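Local atomic coordinates of FAD-dependent pyridine nucleotide-disulphide oxidoreductase (Desulfovibrio vulgaris, PDB entry 3IWA), a protein that probably uses FAD to pass electrons between a pyridine nucleotide and a disulphide or related acceptor, as flavoprotein disulphide reductases do. Residues Asp279-Thr284 with Asp330-Gly335. Sequence-based numbering, arbitrary orientation.
Sequences DTRMRT and DATFPG
Arg281 and Asp330 form a two-pronged salt bridge. The guanidinium presents its side, NE reaching Asp330 OD1 at 2.8 Å and NH2 reaching OD2 at 2.9 Å, with the two flat groups 24° apart. NH2 meets OD2 on the syn side but tilted out of the carboxylate plane, and NE comes to OD1 from above that plane; OD2 lies closer to the guanidinium plane than OD1. A bend at chi2 (77°) sets CD of Arg281 beside Asp330 OD1 and Thr332 CG2. The methyl CG2 of Thr332 lies over the centre of one guanidinium face, 3.5 Å from Arg281 CZ. A water donates to Asp330 OD1 and accepts from Arg283 NH2, linking a second arginine to the carboxylate.

Between the backbones, Phe333 N donates to Thr280 O at 2.8 Å, nearly straight (166°) and in the carbonyl plane. The same oxygen receives a CA-H...O contact from Thr332, and Thr280 CA makes another with Phe333 O. The 279-284 side is a type I beta turn from Asp279 to Met282; Asp279 OD1 accepts from Arg283 N and, weakly, from Arg281 N, so one carboxylate oxygen ties the start of the turn to the residue just after it. It belongs to the loop leading into strand 289-291, an outermost strand of the parallel sheet that includes strand 5-9, in what is probably the FAD-binding Rossmann-like domain, and meets the loop that follows helix 314-326. Asn325 of that helix ties both loops, its ND2 bonding to Arg281 O and Ala331 O.

Apolar contact continues on the helix side. Met282 SD sits 4.0 Å from Phe333 CB and makes an oblique Met-aromatic contact with the ring, 5.3 Å from its centroid; both residues also touch Gln318. At the dimer interface, Thr332 OG1 hydrogen-bonds to Glu430 of the second subunit, while Phe333 and Pro334 pack on its Asn434.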
ATOM      1  N   ASP A 279      26.320  -9.177  -3.527  1.00 38.87           N
ATOM      2  CA  ASP A 279      25.283  -9.989  -4.130  1.00 38.69           C
ATOM      3  C   ASP A 279      24.001  -9.896  -3.291  1.00 38.52           C
ATOM      4  O   ASP A 279      23.953  -9.163  -2.287  1.00 37.63           O
ATOM      5  CB  ASP A 279      25.774 -11.433  -4.326  1.00 39.03           C
ATOM      6  CG  ASP A 279      25.858 -12.231  -3.040  1.00 40.97           C
ATOM      7  OD1 ASP A 279      25.405 -11.766  -1.961  1.00 38.09           O
ATOM      8  OD2 ASP A 279      26.413 -13.360  -3.125  1.00 46.47           O
ATOM      9  N   THR A 280      22.978 -10.655  -3.666  1.00 37.86           N
ATOM     10  CA  THR A 280      21.694 -10.495  -3.013  1.00 37.95           C
ATOM     11  C   THR A 280      21.681 -11.106  -1.640  1.00 37.20           C
ATOM     12  O   THR A 280      20.761 -10.845  -0.886  1.00 36.99           O
ATOM     13  CB  THR A 280      20.544 -11.100  -3.809  1.00 37.89           C
ATOM     14  OG1 THR A 280      20.762 -12.491  -3.881  1.00 37.96           O
ATOM     15  CG2 THR A 280      20.485 -10.519  -5.204  1.00 36.46           C
ATOM     16  N   ARG A 281      22.694 -11.907  -1.310  1.00 36.68           N
ATOM     17  CA  ARG A 281      22.861 -12.414   0.064  1.00 36.54           C
ATOM     18  C   ARG A 281      23.601 -11.408   0.970  1.00 35.87           C
ATOM     19  O   ARG A 281      23.847 -11.687   2.143  1.00 34.49           O
ATOM     20  CB  ARG A 281      23.618 -13.751   0.058  1.00 37.11           C
ATOM     21  CG  ARG A 281      22.785 -14.970  -0.184  1.00 39.82           C
ATOM     22  CD  ARG A 281      22.408 -15.140  -1.643  1.00 43.93           C
ATOM     23  NE  ARG A 281      21.550 -16.318  -1.821  1.00 48.08           N
ATOM     24  CZ  ARG A 281      20.953 -16.655  -2.973  1.00 50.86           C
ATOM     25  NH1 ARG A 281      21.135 -15.925  -4.069  1.00 49.02           N
ATOM     26  NH2 ARG A 281      20.179 -17.736  -3.039  1.00 51.26           N
ATOM     27  N   MET A 282      23.943 -10.255   0.385  1.00 35.34           N
ATOM     28  CA  MET A 282      24.723  -9.173   0.987  1.00 35.29           C
ATOM     29  C   MET A 282      26.213  -9.493   1.166  1.00 36.47           C
ATOM     30  O   MET A 282      26.908  -8.820   1.926  1.00 37.84           O
ATOM     31  CB  MET A 282      24.069  -8.642   2.272  1.00 34.25           C
ATOM     32  CG  MET A 282      22.583  -8.180   2.109  1.00 32.69           C
ATOM     33  SD  MET A 282      22.171  -6.992   0.801  1.00 20.25           S
ATOM     34  CE  MET A 282      23.059  -5.566   1.430  1.00 32.50           C
ATOM     35  N   ARG A 283      26.713 -10.467   0.407  1.00 37.32           N
ATOM     36  CA  ARG A 283      28.124 -10.828   0.371  1.00 38.71           C
ATOM     37  C   ARG A 283      28.912  -9.958  -0.575  1.00 39.05           C
ATOM     38  O   ARG A 283      28.515  -9.790  -1.713  1.00 39.01           O
ATOM     39  CB  ARG A 283      28.319 -12.271  -0.125  1.00 39.55           C
ATOM     40  CG  ARG A 283      27.854 -13.352   0.836  1.00 41.32           C
ATOM     41  CD  ARG A 283      28.366 -14.737   0.435  1.00 44.38           C
ATOM     42  NE  ARG A 283      28.245 -15.640   1.575  1.00 46.42           N
ATOM     43  CZ  ARG A 283      27.165 -16.373   1.850  1.00 48.65           C
ATOM     44  NH1 ARG A 283      27.139 -17.124   2.950  1.00 46.93           N
ATOM     45  NH2 ARG A 283      26.110 -16.341   1.040  1.00 48.96           N
ATOM     46  N   THR A 284      30.068  -9.475  -0.125  1.00 39.55           N
ATOM     47  CA  THR A 284      31.005  -8.738  -0.984  1.00 40.03           C
ATOM     48  C   THR A 284      31.729  -9.694  -1.947  1.00 40.87           C
ATOM     49  O   THR A 284      31.381 -10.839  -2.064  1.00 41.82           O
ATOM     50  CB  THR A 284      32.053  -7.998  -0.131  1.00 39.92           C
ATOM     51  OG1 THR A 284      32.895  -8.943   0.526  1.00 37.54           O
ATOM     52  CG2 THR A 284      31.394  -7.156   0.929  1.00 39.40           C
ATOM     53  N   ASP A 330      20.211 -18.724   3.896  1.00 49.40           N
ATOM     54  CA  ASP A 330      20.323 -18.256   2.519  1.00 49.24           C
ATOM     55  C   ASP A 330      19.182 -17.264   2.240  1.00 48.48           C
ATOM     56  O   ASP A 330      18.491 -17.331   1.234  1.00 48.46           O
ATOM     57  CB  ASP A 330      20.306 -19.448   1.565  1.00 49.57           C
ATOM     58  CG  ASP A 330      20.810 -19.110   0.172  1.00 50.55           C
ATOM     59  OD1 ASP A 330      21.811 -18.368   0.032  1.00 53.31           O
ATOM     60  OD2 ASP A 330      20.201 -19.610  -0.798  1.00 51.75           O
ATOM     61  N   ALA A 331      18.994 -16.353   3.179  1.00 46.95           N
ATOM     62  CA  ALA A 331      18.130 -15.191   2.998  1.00 45.80           C
ATOM     63  C   ALA A 331      18.685 -14.196   1.943  1.00 44.64           C
ATOM     64  O   ALA A 331      19.895 -13.992   1.844  1.00 43.39           O
ATOM     65  CB  ALA A 331      17.919 -14.483   4.372  1.00 45.78           C
ATOM     66  N   THR A 332      17.773 -13.596   1.165  1.00 43.40           N
ATOM     67  CA  THR A 332      18.110 -12.646   0.104  1.00 42.61           C
ATOM     68  C   THR A 332      17.429 -11.281   0.237  1.00 40.72           C
ATOM     69  O   THR A 332      16.362 -11.155   0.805  1.00 41.20           O
ATOM     70  CB  THR A 332      17.765 -13.219  -1.283  1.00 43.06           C
ATOM     71  OG1 THR A 332      16.356 -13.449  -1.371  1.00 43.66           O
ATOM     72  CG2 THR A 332      18.510 -14.526  -1.525  1.00 44.79           C
ATOM     73  N   PHE A 333      18.092 -10.265  -0.281  1.00 38.98           N
ATOM     74  CA  PHE A 333      17.573  -8.890  -0.358  1.00 37.79           C
ATOM     75  C   PHE A 333      17.805  -8.463  -1.796  1.00 37.38           C
ATOM     76  O   PHE A 333      18.951  -8.386  -2.239  1.00 37.31           O
ATOM     77  CB  PHE A 333      18.305  -7.971   0.610  1.00 37.41           C
ATOM     78  CG  PHE A 333      17.681  -6.640   0.738  1.00 36.36           C
ATOM     79  CD1 PHE A 333      16.607  -6.437   1.592  1.00 34.56           C
ATOM     80  CD2 PHE A 333      18.121  -5.581  -0.037  1.00 34.79           C
ATOM     81  CE1 PHE A 333      16.015  -5.193   1.676  1.00 33.99           C
ATOM     82  CE2 PHE A 333      17.533  -4.361   0.050  1.00 32.61           C
ATOM     83  CZ  PHE A 333      16.495  -4.157   0.897  1.00 33.32           C
ATOM     84  N   PRO A 334      16.717  -8.241  -2.564  1.00 36.94           N
ATOM     85  CA  PRO A 334      16.820  -8.144  -4.031  1.00 36.09           C
ATOM     86  C   PRO A 334      17.381  -6.831  -4.584  1.00 35.63           C
ATOM     87  O   PRO A 334      17.848  -6.774  -5.734  1.00 34.03           O
ATOM     88  CB  PRO A 334      15.366  -8.304  -4.495  1.00 36.77           C
ATOM     89  CG  PRO A 334      14.537  -7.707  -3.350  1.00 37.60           C
ATOM     90  CD  PRO A 334      15.324  -8.148  -2.088  1.00 36.91           C
ATOM     91  N   GLY A 335      17.316  -5.782  -3.777  1.00 35.06           N
ATOM     92  CA  GLY A 335      17.609  -4.430  -4.240  1.00 34.51           C
ATOM     93  C   GLY A 335      16.563  -3.498  -3.681  1.00 34.16           C
ATOM     94  O   GLY A 335      15.901  -3.828  -2.712  1.00 33.75           O
TER
HETATM   95  O   HOH W   1      23.658 -18.289   2.029  1.00 48.01           O